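Long-range contacts in purine nucleoside phosphorylase (Schistosoma mansoni, PDB 5TBS), which probably catalyses the reversible phosphorolysis of purine nucleosides such as inosine and guanosine to the free base and ribose 1-phosphate: residues Ile115-Gly120 with Gly220-Pro225; Asp130-Lys135 with Ser241-Asn246. All coordinates share one frame; numbering follows the deposited sequence.

Contact 1. Residues Ile115-Gly120 with Gly220-Pro225. With ADE (adenine), chain B.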
# COMPACT_ATOMS: atom_id res chain seq x y z
N ILE A 115 -5.53 23.60 -7.46
CA ILE A 115 -5.08 22.37 -8.13
C ILE A 115 -6.18 21.85 -9.05
O ILE A 115 -7.34 21.73 -8.63
CB ILE A 115 -4.74 21.26 -7.12
CG1 ILE A 115 -3.82 21.75 -6.02
CG2 ILE A 115 -4.17 20.04 -7.88
CD1 ILE A 115 -3.71 20.71 -4.92
N THR A 116 -5.82 21.48 -10.30
CA THR A 116 -6.77 20.76 -11.14
C THR A 116 -6.17 19.43 -11.60
O THR A 116 -4.94 19.25 -11.62
CB THR A 116 -7.20 21.58 -12.36
OG1 THR A 116 -6.05 21.81 -13.20
CG2 THR A 116 -7.86 22.92 -11.96
N ASN A 117 -7.04 18.47 -11.92
CA ASN A 117 -6.61 17.16 -12.41
C ASN A 117 -7.69 16.59 -13.33
O ASN A 117 -8.82 17.09 -13.38
CB ASN A 117 -6.31 16.15 -11.25
CG ASN A 117 -7.54 15.87 -10.35
OD1 ASN A 117 -8.55 15.36 -10.80
ND2 ASN A 117 -7.45 16.20 -9.06
N LEU A 118 -7.32 15.52 -14.05
CA LEU A 118 -8.23 14.64 -14.77
C LEU A 118 -8.49 13.38 -13.93
O LEU A 118 -7.57 12.87 -13.31
CB LEU A 118 -7.62 14.21 -16.11
CG LEU A 118 -7.60 15.10 -17.36
CD1 LEU A 118 -8.99 15.45 -17.82
CD2 LEU A 118 -6.77 16.30 -17.18
N ALA A 119 -9.73 12.87 -13.95
CA ALA A 119 -10.12 11.77 -13.06
C ALA A 119 -11.25 10.95 -13.68
O ALA A 119 -11.93 11.39 -14.62
CB ALA A 119 -10.52 12.30 -11.66
N GLY A 120 -11.43 9.73 -13.17
CA GLY A 120 -12.55 8.90 -13.61
C GLY A 120 -13.78 9.11 -12.72
O GLY A 120 -13.65 9.29 -11.52
N GLY A 220 -8.62 9.16 -9.03
CA GLY A 220 -7.52 9.60 -9.88
C GLY A 220 -6.17 9.26 -9.25
O GLY A 220 -6.10 8.65 -8.18
N MET A 221 -5.08 9.73 -9.92
CA MET A 221 -3.70 9.31 -9.64
C MET A 221 -2.82 10.44 -9.11
O MET A 221 -1.57 10.30 -9.10
CB MET A 221 -3.05 8.72 -10.92
CG MET A 221 -3.77 7.52 -11.51
SD MET A 221 -2.98 6.96 -13.05
CE MET A 221 -4.32 5.96 -13.71
N SER A 222 -3.42 11.54 -8.63
CA SER A 222 -2.61 12.68 -8.23
C SER A 222 -3.32 13.43 -7.09
O SER A 222 -4.23 12.90 -6.44
CB SER A 222 -2.33 13.58 -9.45
OG SER A 222 -3.53 14.15 -9.94
N THR A 223 -2.81 14.64 -6.79
CA THR A 223 -3.48 15.67 -5.99
C THR A 223 -3.44 15.42 -4.48
O THR A 223 -3.05 16.31 -3.71
CB THR A 223 -4.92 15.85 -6.48
OG1 THR A 223 -4.89 16.26 -7.85
CG2 THR A 223 -5.64 16.98 -5.69
N VAL A 224 -3.84 14.23 -4.00
CA VAL A 224 -3.80 13.96 -2.54
C VAL A 224 -2.42 14.18 -1.92
O VAL A 224 -2.34 14.80 -0.84
CB VAL A 224 -4.38 12.57 -2.25
CG1 VAL A 224 -4.09 12.09 -0.83
CG2 VAL A 224 -5.92 12.59 -2.49
N PRO A 225 -1.30 13.75 -2.53
CA PRO A 225 0.01 14.08 -1.91
C PRO A 225 0.25 15.57 -1.73
O PRO A 225 0.67 16.00 -0.64
CB PRO A 225 1.03 13.45 -2.89
CG PRO A 225 0.28 12.27 -3.54
CD PRO A 225 -1.14 12.88 -3.72
N9 ADE B . -7.14 8.67 -13.53
C8 ADE B . -7.56 7.50 -12.97
N7 ADE B . -8.60 6.98 -13.59
C5 ADE B . -8.87 7.86 -14.62
C6 ADE B . -9.86 7.86 -15.66
N6 ADE B . -10.78 6.89 -15.82
N1 ADE B . -9.84 8.90 -16.53
C2 ADE B . -8.91 9.86 -16.38
N3 ADE B . -7.95 9.98 -15.45
C4 ADE B . -7.98 8.92 -14.60
O HOH W 1 -5.73 10.80 -12.68
O HOH W 2 -6.34 12.95 -10.79
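N117 lays its amide across the side chain of T223, the two meeting at about a right angle. ND2 donates a hydrogen bond of 2.8 Å to T223 OG1. The bond is bent, 144° at the hydrogen, and OG1 lies 23° out of the amide plane. The other end of the amide is also held, since OD1 is hydrogen-bonded to S241 OG. This probably fixes the amide's rotation. T223 OG1 has a further partner in S222 OG at 3.3 Å and a weak bond from R86. I115 passes alongside T223 and rests its CG2 3.8 Å from OG1. Chi1 of -50° puts CG1 beside the backbone N and CG2 anti to it, on the T223 side.

Beyond N117 the segments are joined by water. One water gives a hydrogen bond to L118 O, and accepts bonds from M221 N at 3.0 Å and from adenine N9 at 2.7 Å. M221 CE lies 3.7 Å from adenine C8. The contact thus forms part of the purine pocket. F161 of the second subunit packs on M221. Strand 112-121 lies between strands 29-32 and 236-246. It also pairs antiparallel with strand 218-220, so A119 meets G220. Residues 220-225 lead into helix 224-232.

Contact 2. Residues Asp130-Lys135 with Ser241-Asn246; sequences DFVLIK and SLIANN. With ADE (adenine), chain B.
Strands 131-135 and 241-246 run antiparallel with a marked twist, their directions 140° apart and their axes 4.8 Å apart at closest approach. V132 and S241 form a hydrogen-bonded pair. V132 N donates to S241 O at 2.8 Å, and S241 N donates to V132 O. F131 and L242 form the adjoining non-hydrogen-bonded pair. I243 N then donates to D130 O at 2.9 Å, in a bond that is almost straight at 177°. The CA of F131 adds a CH...O contact to S241 O.

On one face of the sheet, F131 and L242 meet obliquely. CD1 of L242 lies 3.7 Å from F131 CE1 and also reaches D130 O. With CG anti to its own backbone N (chi1 172°), L242 brings CD1 to both. The ring of F131 also meets that of W276, with the planes steeply inclined. On the face of V132 and S241, V132 CG2 packs against I243 CD1 at 3.8 Å. I134 CD1 touches S241 OG at 3.6 Å. That hydroxyl has its polar partner in N117.

Further along, N245 OD1 accepts a hydrogen bond from adenine N6 at 2.9 Å. D250 bonds to N245 ND2 and helps to position the amide. A244 CB lies beside adenine N1. Strand 236-246 thus carries A244 and N245 to the purine, while strand 131-139 pairs with its earlier part. Strand 131-139 lies between strands 236-246 and 189-196. Helix 259-283 packs over F131 and L242, and V218 of strand 218-220 touches V132, S241 and I243.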
# COMPACT_ATOMS: atom_id res chain seq x y z
N ASP A 130 -17.84 16.88 -16.97
CA ASP A 130 -18.27 17.54 -15.73
C ASP A 130 -17.07 17.91 -14.85
O ASP A 130 -15.96 17.38 -15.00
CB ASP A 130 -19.22 16.63 -14.92
CG ASP A 130 -20.62 16.48 -15.53
OD1 ASP A 130 -20.97 17.16 -16.53
OD2 ASP A 130 -21.38 15.64 -14.98
N PHE A 131 -17.30 18.81 -13.91
CA PHE A 131 -16.28 19.20 -12.93
C PHE A 131 -16.72 18.75 -11.54
O PHE A 131 -17.90 18.86 -11.20
CB PHE A 131 -16.09 20.73 -12.89
CG PHE A 131 -15.65 21.33 -14.21
CD1 PHE A 131 -14.36 21.12 -14.70
CD2 PHE A 131 -16.53 22.12 -14.94
CE1 PHE A 131 -13.95 21.70 -15.91
CE2 PHE A 131 -16.14 22.71 -16.16
CZ PHE A 131 -14.85 22.49 -16.64
N VAL A 132 -15.78 18.31 -10.71
CA VAL A 132 -16.07 17.96 -9.31
C VAL A 132 -15.18 18.78 -8.38
O VAL A 132 -13.95 18.69 -8.43
CB VAL A 132 -15.90 16.46 -9.04
CG1 VAL A 132 -16.22 16.16 -7.58
CG2 VAL A 132 -16.78 15.62 -9.97
N LEU A 133 -15.83 19.56 -7.50
CA LEU A 133 -15.17 20.23 -6.38
C LEU A 133 -14.93 19.18 -5.30
O LEU A 133 -15.88 18.61 -4.75
CB LEU A 133 -16.04 21.38 -5.84
CG LEU A 133 -16.49 22.46 -6.84
CD1 LEU A 133 -17.48 23.53 -6.24
CD2 LEU A 133 -15.28 23.21 -7.41
N ILE A 134 -13.66 18.92 -5.00
CA ILE A 134 -13.32 17.85 -4.07
C ILE A 134 -13.58 18.30 -2.63
O ILE A 134 -13.10 19.35 -2.19
CB ILE A 134 -11.86 17.46 -4.29
CG1 ILE A 134 -11.74 16.85 -5.71
CG2 ILE A 134 -11.42 16.44 -3.23
CD1 ILE A 134 -10.29 16.60 -6.13
N LYS A 135 -14.35 17.51 -1.88
CA LYS A 135 -14.63 17.93 -0.50
C LYS A 135 -13.98 17.02 0.55
O LYS A 135 -14.13 17.30 1.74
CB LYS A 135 -16.14 18.00 -0.26
CG LYS A 135 -16.88 16.68 -0.48
CD LYS A 135 -18.39 16.94 -0.33
CE LYS A 135 -19.23 15.68 -0.48
NZ LYS A 135 -19.12 14.78 0.69
N SER A 241 -11.56 18.31 -10.05
CA SER A 241 -11.35 17.24 -11.03
C SER A 241 -12.22 17.45 -12.27
O SER A 241 -13.41 17.76 -12.17
CB SER A 241 -11.70 15.87 -10.42
OG SER A 241 -10.72 15.39 -9.49
N LEU A 242 -11.62 17.26 -13.46
CA LEU A 242 -12.38 17.21 -14.71
C LEU A 242 -12.62 15.73 -15.03
O LEU A 242 -11.66 14.96 -15.12
CB LEU A 242 -11.60 17.89 -15.84
CG LEU A 242 -12.16 17.77 -17.27
CD1 LEU A 242 -13.58 18.29 -17.30
CD2 LEU A 242 -11.28 18.57 -18.29
N ILE A 243 -13.89 15.35 -15.18
CA ILE A 243 -14.28 13.95 -15.38
C ILE A 243 -14.10 13.55 -16.84
O ILE A 243 -14.76 14.09 -17.73
CB ILE A 243 -15.75 13.73 -14.95
CG1 ILE A 243 -15.95 14.14 -13.47
CG2 ILE A 243 -16.17 12.29 -15.28
CD1 ILE A 243 -14.96 13.44 -12.47
N ALA A 244 -13.23 12.57 -17.09
CA ALA A 244 -12.99 12.08 -18.46
C ALA A 244 -14.04 11.08 -18.97
O ALA A 244 -14.32 11.02 -20.17
CB ALA A 244 -11.60 11.42 -18.55
N ASN A 245 -14.61 10.29 -18.08
CA ASN A 245 -15.50 9.19 -18.44
C ASN A 245 -16.15 8.76 -17.14
O ASN A 245 -15.67 9.11 -16.05
CB ASN A 245 -14.73 8.01 -19.06
CG ASN A 245 -13.90 7.24 -18.00
OD1 ASN A 245 -13.06 7.81 -17.31
ND2 ASN A 245 -14.16 5.94 -17.86
N ASN A 246 -17.24 7.98 -17.26
CA ASN A 246 -17.85 7.34 -16.10
C ASN A 246 -17.47 5.86 -16.15
O ASN A 246 -18.00 5.11 -16.98
CB ASN A 246 -19.37 7.51 -16.06
CG ASN A 246 -19.94 6.99 -14.75
OD1 ASN A 246 -19.87 5.79 -14.49
ND2 ASN A 246 -20.43 7.89 -13.86
N9 ADE B . -7.14 8.67 -13.53
C8 ADE B . -7.56 7.50 -12.97
N7 ADE B . -8.60 6.98 -13.59
C5 ADE B . -8.87 7.86 -14.62
C6 ADE B . -9.86 7.86 -15.66
N6 ADE B . -10.78 6.89 -15.82
N1 ADE B . -9.84 8.90 -16.53
C2 ADE B . -8.91 9.86 -16.38
N3 ADE B . -7.95 9.98 -15.45
C4 ADE B . -7.98 8.92 -14.60

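In the fold
The centres of contacts 1 and 2 lie about 9 Å apart in one mixed sheet. Along the chain their segments alternate: 115-120, 130-135, 220-225, then 241-246. Strand 112-121 is followed by strand 131-139, and helix 224-232 by strand 236-246. Strands 112-121 and 236-246 run parallel as neighbours, so the contacts touch directly. N117 O probably accepts a hydrogen bond from L242 N, and L118 CD1 packs on L242 O. Both contacts reach the same adenine. Contact 1 lies against the ring directly and reaches N9 through water. Contact 2 holds N6 with N245 and packs A244 beside N1. Distant parts of the sequence thus combine to form one purine site.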